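Local coordinates for Low molecular weight protein-tyrosine-phosphatase PtpA (Staphylococcus aureus, PDB 3ROF) that removes phosphate from tyrosine residues of proteins and is probably secreted as an effector that counteracts host defences, at residues Cys18-Ala23 against Val41-Thr46; Glu24-Gln29 against Asp137-Ser142. One frame throughout, in Å; residues are numbered along the deposited sequence.

Both contacts use the helix 19-33, which crosses from strand 7-13 to strand 39-45 in the parallel sheet. Contact 1 takes its first turn, at the phosphate-binding end, and sets it on the edge strand 39-45; contact 2 takes the next turns and sets them against helix 132-153 near the end of the chain. Their centres lie about 11 Å apart, and the segments alternate along the sequence in the order 18-23, 24-29, 41-46, 137-142. A direct bond ties them as well, from Ser43 OG to Glu24 OE1 (2.6 Å). The helix that carries Arg19 thus touches strand 39-45 through one part of its surface and helix 132-153 through another.

Contact 1 (Cys18-Ala23 against Val41-Thr46); sequences CRSPMA and VHSRGT. With PO4 (phosphate ion), chain C; PO4 (phosphate ion), chain D.
Ser20 and Ser43 make a small, buried helix-on-strand contact inside a beta-alpha-beta crossover, where the first turn of helix 19-33 runs antiparallel over strand 39-45. Ser20 CB lies 3.9 Å from Ser43 CB. Ser20 OG lies 3.3 Å from Arg44 O, at best a weak bond; its stronger partner is Asn16, which also bonds Ser43 OG, a hydroxyl held chiefly by Glu24.

The same helix start receives a phosphate ion, probably from the crystallisation liquor, in the P-loop of this phosphatase family. Its O1 takes two bonds from Arg19: one from the backbone N, and one from NE at 2.8 Å, almost straight (176°). A bend at chi3 (-69°) brings the guanidinium edge-on to the ion, and Arg19 NH2 reaches phosphate O2 at 2.9 Å. Cys18 N, Gly15 N and Ile17 N also bond the ion. Arg19 is probably an active-site residue, as in its relatives, and Asp91 holds its NH1.

On the strand, His42 and Arg44 point away from the helix and share a second phosphate ion, likewise probably from the liquor: His42 ND1 meets its O3 at 2.6 Å, Arg44 NH1 the same oxygen at 2.9 Å. Strand 7-13 lies alongside, with Phe11 and Cys13 touching Ser20, while helix 132-153 packs on Met22 through Phe132, Val135 and Tyr136.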
ATOM      1  N   CYS A  18      -5.154   8.429   1.994  1.00  3.81           N
ATOM      2  CA  CYS A  18      -3.950   8.985   2.629  1.00  4.04           C
ATOM      3  C   CYS A  18      -2.802   7.993   2.530  1.00  4.22           C
ATOM      4  O   CYS A  18      -1.832   8.217   1.766  1.00  4.79           O
ATOM      5  CB  CYS A  18      -4.189   9.363   4.086  1.00  5.11           C
ATOM      6  SG  CYS A  18      -5.464  10.642   4.313  1.00  5.28           S
ATOM      7  N   ARG A  19      -2.843   6.924   3.297  1.00  3.90           N
ATOM      8  CA  ARG A  19      -1.668   6.049   3.461  1.00  4.34           C
ATOM      9  C   ARG A  19      -1.361   5.172   2.272  1.00  4.17           C
ATOM     10  O   ARG A  19      -0.246   5.176   1.750  1.00  3.99           O
ATOM     11  CB  ARG A  19      -1.816   5.184   4.715  1.00  4.16           C
ATOM     12  CG  ARG A  19      -1.748   5.981   6.000  1.00  5.05           C
ATOM     13  CD  ARG A  19      -2.250   5.229   7.236  1.00  4.63           C
ATOM     14  NE  ARG A  19      -3.672   5.029   7.142  1.00  4.44           N
ATOM     15  CZ  ARG A  19      -4.385   4.270   7.948  1.00  5.38           C
ATOM     16  NH1 ARG A  19      -3.788   3.677   8.976  1.00  6.25           N
ATOM     17  NH2 ARG A  19      -5.690   4.107   7.745  1.00  6.29           N
ATOM     18  N   SER A  20      -2.330   4.369   1.830  1.00  3.71           N
ATOM     19  CA  SER A  20      -2.015   3.444   0.758  1.00  3.77           C
ATOM     20  C   SER A  20      -1.735   4.139  -0.576  1.00  4.22           C
ATOM     21  O   SER A  20      -0.896   3.641  -1.309  1.00  3.83           O
ATOM     22  CB  SER A  20      -3.040   2.315   0.635  1.00  4.30           C
ATOM     23  OG  SER A  20      -4.346   2.754   0.285  1.00  4.59           O
ATOM     24  N   PRO A  21      -2.369   5.283  -0.925  1.00  4.01           N
ATOM     25  CA  PRO A  21      -1.936   5.934  -2.152  1.00  3.80           C
ATOM     26  C   PRO A  21      -0.496   6.429  -2.034  1.00  4.01           C
ATOM     27  O   PRO A  21       0.271   6.391  -2.999  1.00  4.39           O
ATOM     28  CB  PRO A  21      -2.930   7.111  -2.321  1.00  5.06           C
ATOM     29  CG  PRO A  21      -4.151   6.644  -1.592  1.00  5.12           C
ATOM     30  CD  PRO A  21      -3.596   5.912  -0.374  1.00  3.87           C
ATOM     31  N   MET A  22      -0.135   6.958  -0.860  1.00  3.86           N
ATOM     32  CA  MET A  22       1.219   7.428  -0.706  1.00  4.39           C
ATOM     33  C   MET A  22       2.223   6.285  -0.932  1.00  3.82           C
ATOM     34  O   MET A  22       3.222   6.428  -1.650  1.00  4.49           O
ATOM     35  CB  MET A  22       1.440   8.053   0.684  1.00  4.43           C
ATOM     36  CG  MET A  22       2.709   8.824   0.715  1.00  4.79           C
ATOM     37  SD  MET A  22       3.277   9.333   2.356  1.00  5.62           S
ATOM     38  CE  MET A  22       1.931  10.368   2.913  1.00  7.18           C
ATOM     39  N   ALA A  23       1.958   5.148  -0.282  1.00  3.76           N
ATOM     40  CA  ALA A  23       2.811   3.997  -0.420  1.00  4.17           C
ATOM     41  C   ALA A  23       2.869   3.493  -1.873  1.00  3.95           C
ATOM     42  O   ALA A  23       3.924   3.143  -2.372  1.00  4.20           O
ATOM     43  CB  ALA A  23       2.377   2.884   0.523  1.00  3.97           C
ATOM     44  N   VAL A  41       1.956  -2.314  -8.848  1.00  5.56           N
ATOM     45  CA  VAL A  41       1.492  -1.810  -7.572  1.00  5.00           C
ATOM     46  C   VAL A  41       0.050  -1.331  -7.676  1.00  5.52           C
ATOM     47  O   VAL A  41      -0.361  -0.756  -8.709  1.00  6.24           O
ATOM     48  CB  VAL A  41       2.405  -0.678  -7.083  1.00  5.31           C
ATOM     49  CG1 VAL A  41       2.164  -0.407  -5.609  1.00  6.18           C
ATOM     50  CG2 VAL A  41       3.882  -1.007  -7.290  1.00  6.10           C
ATOM     51  N   HIS A  42      -0.694  -1.566  -6.595  1.00  4.81           N
ATOM     52  CA  HIS A  42      -2.105  -1.207  -6.486  1.00  4.93           C
ATOM     53  C   HIS A  42      -2.369  -0.644  -5.102  1.00  4.49           C
ATOM     54  O   HIS A  42      -1.553  -0.810  -4.190  1.00  4.76           O
ATOM     55  CB  HIS A  42      -2.966  -2.462  -6.630  1.00  6.30           C
ATOM     56  CG  HIS A  42      -2.664  -3.279  -7.835  1.00  6.53           C
ATOM     57  ND1 HIS A  42      -3.443  -3.277  -8.977  1.00 10.32           N
ATOM     58  CD2 HIS A  42      -1.693  -4.184  -8.054  1.00  7.30           C
ATOM     59  CE1 HIS A  42      -2.947  -4.139  -9.850  1.00 10.33           C
ATOM     60  NE2 HIS A  42      -1.897  -4.712  -9.306  1.00  9.09           N
ATOM     61  N   SER A  43      -3.562  -0.105  -4.895  1.00  4.85           N
ATOM     62  CA  SER A  43      -4.003   0.223  -3.556  1.00  4.99           C
ATOM     63  C   SER A  43      -5.520   0.111  -3.445  1.00  5.09           C
ATOM     64  O   SER A  43      -6.248   0.283  -4.438  1.00  5.11           O
ATOM     65  CB  SER A  43      -3.528   1.614  -3.141  1.00  5.36           C
ATOM     66  OG  SER A  43      -4.079   2.632  -3.955  1.00  5.38           O
ATOM     67  N   ARG A  44      -5.966  -0.142  -2.209  1.00  4.37           N
ATOM     68  CA  ARG A  44      -7.370  -0.264  -1.898  1.00  4.53           C
ATOM     69  C   ARG A  44      -7.604   0.318  -0.516  1.00  4.17           C
ATOM     70  O   ARG A  44      -6.691   0.374   0.317  1.00  4.81           O
ATOM     71  CB  ARG A  44      -7.801  -1.735  -1.877  1.00  5.59           C
ATOM     72  CG  ARG A  44      -7.706  -2.515  -3.166  1.00  6.45           C
ATOM     73  CD  ARG A  44      -8.675  -1.993  -4.196  1.00  6.29           C
ATOM     74  NE  ARG A  44      -8.784  -2.859  -5.380  1.00  8.22           N
ATOM     75  CZ  ARG A  44      -8.023  -2.741  -6.450  1.00  8.77           C
ATOM     76  NH1 ARG A  44      -7.033  -1.851  -6.491  1.00  8.73           N
ATOM     77  NH2 ARG A  44      -8.210  -3.569  -7.480  1.00 12.63           N
ATOM     78  N   GLY A  45      -8.883   0.621  -0.262  1.00  4.39           N
ATOM     79  CA  GLY A  45      -9.339   1.039   1.041  1.00  5.64           C
ATOM     80  C   GLY A  45     -10.489   0.136   1.476  1.00  5.00           C
ATOM     81  O   GLY A  45     -11.409  -0.080   0.709  1.00  5.82           O
ATOM     82  N   THR A  46     -10.402  -0.420   2.678  1.00  4.81           N
ATOM     83  CA  THR A  46     -11.479  -1.292   3.126  1.00  6.30           C
ATOM     84  C   THR A  46     -12.805  -0.556   3.266  1.00  6.12           C
ATOM     85  O   THR A  46     -13.859  -1.172   3.173  1.00  7.56           O
ATOM     86  CB  THR A  46     -11.144  -1.959   4.438  1.00  6.66           C
ATOM     87  OG1 THR A  46     -11.051  -0.986   5.471  1.00  6.47           O
ATOM     88  CG2 THR A  46      -9.848  -2.747   4.370  1.00  8.75           C
TER
HETATM   89  P   PO4 C 201      -6.388   6.471   4.926  1.00  5.14           P
HETATM   90  O1  PO4 C 201      -4.892   6.367   5.060  1.00  5.18           O
HETATM   91  O2  PO4 C 201      -7.107   5.300   5.559  1.00  5.53           O
HETATM   92  O3  PO4 C 201      -6.832   7.786   5.645  1.00  5.26           O
HETATM   93  O4  PO4 C 201      -6.806   6.680   3.490  1.00  6.16           O
HETATM   94  P   PO4 D 202      -6.407  -1.786 -10.361  1.00 14.31           P
HETATM   95  O1  PO4 D 202      -5.554  -1.986 -11.590  1.00 23.60           O
HETATM   96  O2  PO4 D 202      -7.440  -2.868 -10.308  1.00 26.09           O
HETATM   97  O3  PO4 D 202      -5.652  -1.941  -9.052  1.00 10.89           O
HETATM   98  O4  PO4 D 202      -7.147  -0.470 -10.376  1.00 17.23           O

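Contact 2 (Glu24-Gln29 against Asp137-Ser142); sequences EAIMRQ and DMVLSS
Ile26 and Val139 meet tip to tip between helix 19-33 and helix 132-153, with Ile26 CD1 3.7 Å from Val139 CG1. The isoleucine uses both branches: Ile26 CG2 lies 3.9 Å from the same Val139 CG1, which therefore sits against the two ends of one side chain. Val139 CG1 is directed there by a first torsion that sets it anti to the backbone N (177°). Leu140 starts out across the line of approach, but its end swings back, and Leu140 CD1 comes within 4.1 Å of Ile26 CG2, the two side chains crossing at about a right angle.

Around this apolar meeting, Leu63 of helix 57-65 and Tyr136 also touch Ile26, while Met27, modelled in two conformers, extends the packing in the one given, against Cys143, Leu146 and Ile147 of the C-terminal helix. Away from that helix, Arg28 forms a salt bridge to Glu24 one turn earlier: Arg28 NH2 and NH1 both go to Glu24 OE2, the NH2 bond (2.8 Å) using the anti lone pair, whereas NH1 comes from above the carboxylate plane. On the other helix, Ser141 OG bonds back to Met138 O at 2.8 Å and also to Ser116.

No polar bond crosses between the two segments, so cohesion here comes from methyl packing, while the charges of Glu24 and Arg28 meet in a salt bridge along their own helix.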
ATOM      1  N   GLU A  24       1.694   3.435  -2.536  1.00  3.75           N
ATOM      2  CA  GLU A  24       1.644   2.976  -3.910  1.00  4.14           C
ATOM      3  C   GLU A  24       2.543   3.829  -4.776  1.00  4.57           C
ATOM      4  O   GLU A  24       3.317   3.315  -5.590  1.00  4.19           O
ATOM      5  CB  GLU A  24       0.204   3.024  -4.436  1.00  4.87           C
ATOM      6  CG  GLU A  24       0.099   2.767  -5.905  1.00  5.62           C
ATOM      7  CD  GLU A  24      -1.282   2.926  -6.500  1.00  5.92           C
ATOM      8  OE1 GLU A  24      -2.267   3.179  -5.793  1.00  8.50           O
ATOM      9  OE2 GLU A  24      -1.356   2.840  -7.762  1.00  8.10           O
ATOM     10  N   ALA A  25       2.402   5.157  -4.670  1.00  4.17           N
ATOM     11  CA  ALA A  25       3.157   6.045  -5.541  1.00  5.11           C
ATOM     12  C   ALA A  25       4.667   5.934  -5.274  1.00  4.44           C
ATOM     13  O   ALA A  25       5.470   5.921  -6.202  1.00  4.96           O
ATOM     14  CB  ALA A  25       2.684   7.466  -5.343  1.00  6.56           C
ATOM     15  N   ILE A  26       5.048   5.900  -4.000  1.00  4.57           N
ATOM     16  CA  ILE A  26       6.462   5.784  -3.655  1.00  4.58           C
ATOM     17  C   ILE A  26       7.026   4.462  -4.201  1.00  4.45           C
ATOM     18  O   ILE A  26       8.089   4.419  -4.784  1.00  4.78           O
ATOM     19  CB  ILE A  26       6.670   5.893  -2.125  1.00  4.99           C
ATOM     20  CG1 ILE A  26       6.325   7.288  -1.631  1.00  5.40           C
ATOM     21  CG2 ILE A  26       8.089   5.456  -1.746  1.00  5.69           C
ATOM     22  CD1 ILE A  26       6.169   7.385  -0.142  1.00  6.39           C
ATOM     23  N   MET A  27       6.305   3.364  -3.960  0.66  4.49           N
ATOM     24  CA  MET A  27       6.732   2.046  -4.403  0.66  4.64           C
ATOM     25  C   MET A  27       6.893   1.983  -5.922  0.66  4.65           C
ATOM     26  O   MET A  27       7.906   1.480  -6.434  0.66  5.12           O
ATOM     27  CB  MET A  27       5.705   1.005  -3.934  0.66  5.76           C
ATOM     28  CG  MET A  27       6.025  -0.438  -4.267  0.66  6.24           C
ATOM     29  SD  MET A  27       7.297  -1.058  -3.165  0.66  7.77           S
ATOM     30  CE  MET A  27       7.125  -2.825  -3.476  0.66 13.73           C
ATOM     31  N   ARG A  28       5.893   2.525  -6.642  1.00  4.50           N
ATOM     32  CA  ARG A  28       5.987   2.520  -8.102  1.00  4.77           C
ATOM     33  C   ARG A  28       7.230   3.267  -8.579  1.00  4.93           C
ATOM     34  O   ARG A  28       7.962   2.790  -9.465  1.00  6.03           O
ATOM     35  CB  ARG A  28       4.729   3.141  -8.710  1.00  5.31           C
ATOM     36  CG  ARG A  28       4.794   3.243 -10.224  1.00  7.70           C
ATOM     37  CD  ARG A  28       3.468   3.749 -10.819  1.00  9.08           C
ATOM     38  NE  ARG A  28       2.420   2.765 -10.583  1.00  8.35           N
ATOM     39  CZ  ARG A  28       1.365   2.922  -9.789  1.00  7.23           C
ATOM     40  NH1 ARG A  28       1.068   4.092  -9.266  1.00  7.29           N
ATOM     41  NH2 ARG A  28       0.599   1.882  -9.541  1.00  9.78           N
ATOM     42  N   GLN A  29       7.489   4.442  -8.016  1.00  5.53           N
ATOM     43  CA  GLN A  29       8.648   5.199  -8.435  1.00  5.54           C
ATOM     44  C   GLN A  29       9.940   4.489  -8.044  1.00  5.40           C
ATOM     45  O   GLN A  29      10.910   4.518  -8.794  1.00  6.36           O
ATOM     46  CB  GLN A  29       8.592   6.612  -7.852  1.00  6.80           C
ATOM     47  CG  GLN A  29       9.748   7.468  -8.335  1.00 10.09           C
ATOM     48  CD  GLN A  29       9.676   7.747  -9.843  1.00 12.02           C
ATOM     49  OE1 GLN A  29       8.619   8.041 -10.413  1.00 14.15           O
ATOM     50  NE2 GLN A  29      10.832   7.680 -10.492  1.00 19.78           N
ATOM     51  N   ASP A 137       7.948   9.007   6.027  1.00  5.89           N
ATOM     52  CA  ASP A 137       9.146   8.447   6.624  1.00  5.74           C
ATOM     53  C   ASP A 137       8.959   6.945   6.888  1.00  6.69           C
ATOM     54  O   ASP A 137       9.879   6.159   6.672  1.00  5.87           O
ATOM     55  CB  ASP A 137       9.496   9.166   7.923  1.00  8.24           C
ATOM     56  CG  ASP A 137       9.929  10.593   7.729  1.00 11.38           C
ATOM     57  OD1 ASP A 137      10.220  11.028   6.629  1.00 11.42           O
ATOM     58  OD2 ASP A 137       9.997  11.315   8.759  1.00 15.80           O
ATOM     59  N   MET A 138       7.764   6.543   7.335  1.00  5.97           N
ATOM     60  CA  MET A 138       7.490   5.131   7.579  1.00  6.06           C
ATOM     61  C   MET A 138       7.550   4.329   6.293  1.00  5.02           C
ATOM     62  O   MET A 138       8.163   3.241   6.249  1.00  5.38           O
ATOM     63  CB  MET A 138       6.132   4.961   8.257  1.00  5.71           C
ATOM     64  CG  MET A 138       6.223   5.255   9.741  1.00  7.38           C
ATOM     65  SD  MET A 138       4.586   5.241  10.496  1.00  7.63           S
ATOM     66  CE  MET A 138       5.022   5.109  12.241  1.00 12.55           C
ATOM     67  N   VAL A 139       6.951   4.824   5.209  1.00  4.93           N
ATOM     68  CA  VAL A 139       7.056   4.105   3.941  1.00  5.80           C
ATOM     69  C   VAL A 139       8.505   4.000   3.474  1.00  5.48           C
ATOM     70  O   VAL A 139       8.952   2.921   3.077  1.00  5.56           O
ATOM     71  CB  VAL A 139       6.210   4.803   2.840  1.00  5.69           C
ATOM     72  CG1 VAL A 139       6.404   4.080   1.500  1.00  7.04           C
ATOM     73  CG2 VAL A 139       4.742   4.795   3.218  1.00  6.44           C
ATOM     74  N   LEU A 140       9.267   5.083   3.574  1.00  5.31           N
ATOM     75  CA  LEU A 140      10.667   5.015   3.157  1.00  5.57           C
ATOM     76  C   LEU A 140      11.441   4.004   3.991  1.00  6.10           C
ATOM     77  O   LEU A 140      12.368   3.352   3.498  1.00  8.61           O
ATOM     78  CB  LEU A 140      11.342   6.389   3.231  1.00  6.81           C
ATOM     79  CG  LEU A 140      11.411   7.103   1.892  1.00  7.71           C
ATOM     80  CD1 LEU A 140      10.036   7.356   1.295  1.00  8.11           C
ATOM     81  CD2 LEU A 140      12.188   8.391   2.071  1.00 11.92           C
ATOM     82  N   SER A 141      11.085   3.817   5.260  1.00  6.10           N
ATOM     83  CA  SER A 141      11.817   2.904   6.106  1.00  6.77           C
ATOM     84  C   SER A 141      11.592   1.446   5.700  1.00  5.73           C
ATOM     85  O   SER A 141      12.407   0.585   6.016  1.00  6.09           O
ATOM     86  CB  SER A 141      11.469   3.124   7.560  1.00  8.01           C
ATOM     87  OG  SER A 141      10.230   2.537   7.948  1.00  7.50           O
ATOM     88  N   SER A 142      10.491   1.199   5.008  1.00  5.39           N
ATOM     89  CA  SER A 142      10.085  -0.151   4.593  1.00  5.49           C
ATOM     90  C   SER A 142      10.303  -0.484   3.128  1.00  5.03           C
ATOM     91  O   SER A 142      10.325  -1.665   2.789  1.00  5.11           O
ATOM     92  CB  SER A 142       8.598  -0.356   4.867  1.00  6.43           C
ATOM     93  OG  SER A 142       8.334  -0.404   6.237  1.00 17.25           O
TER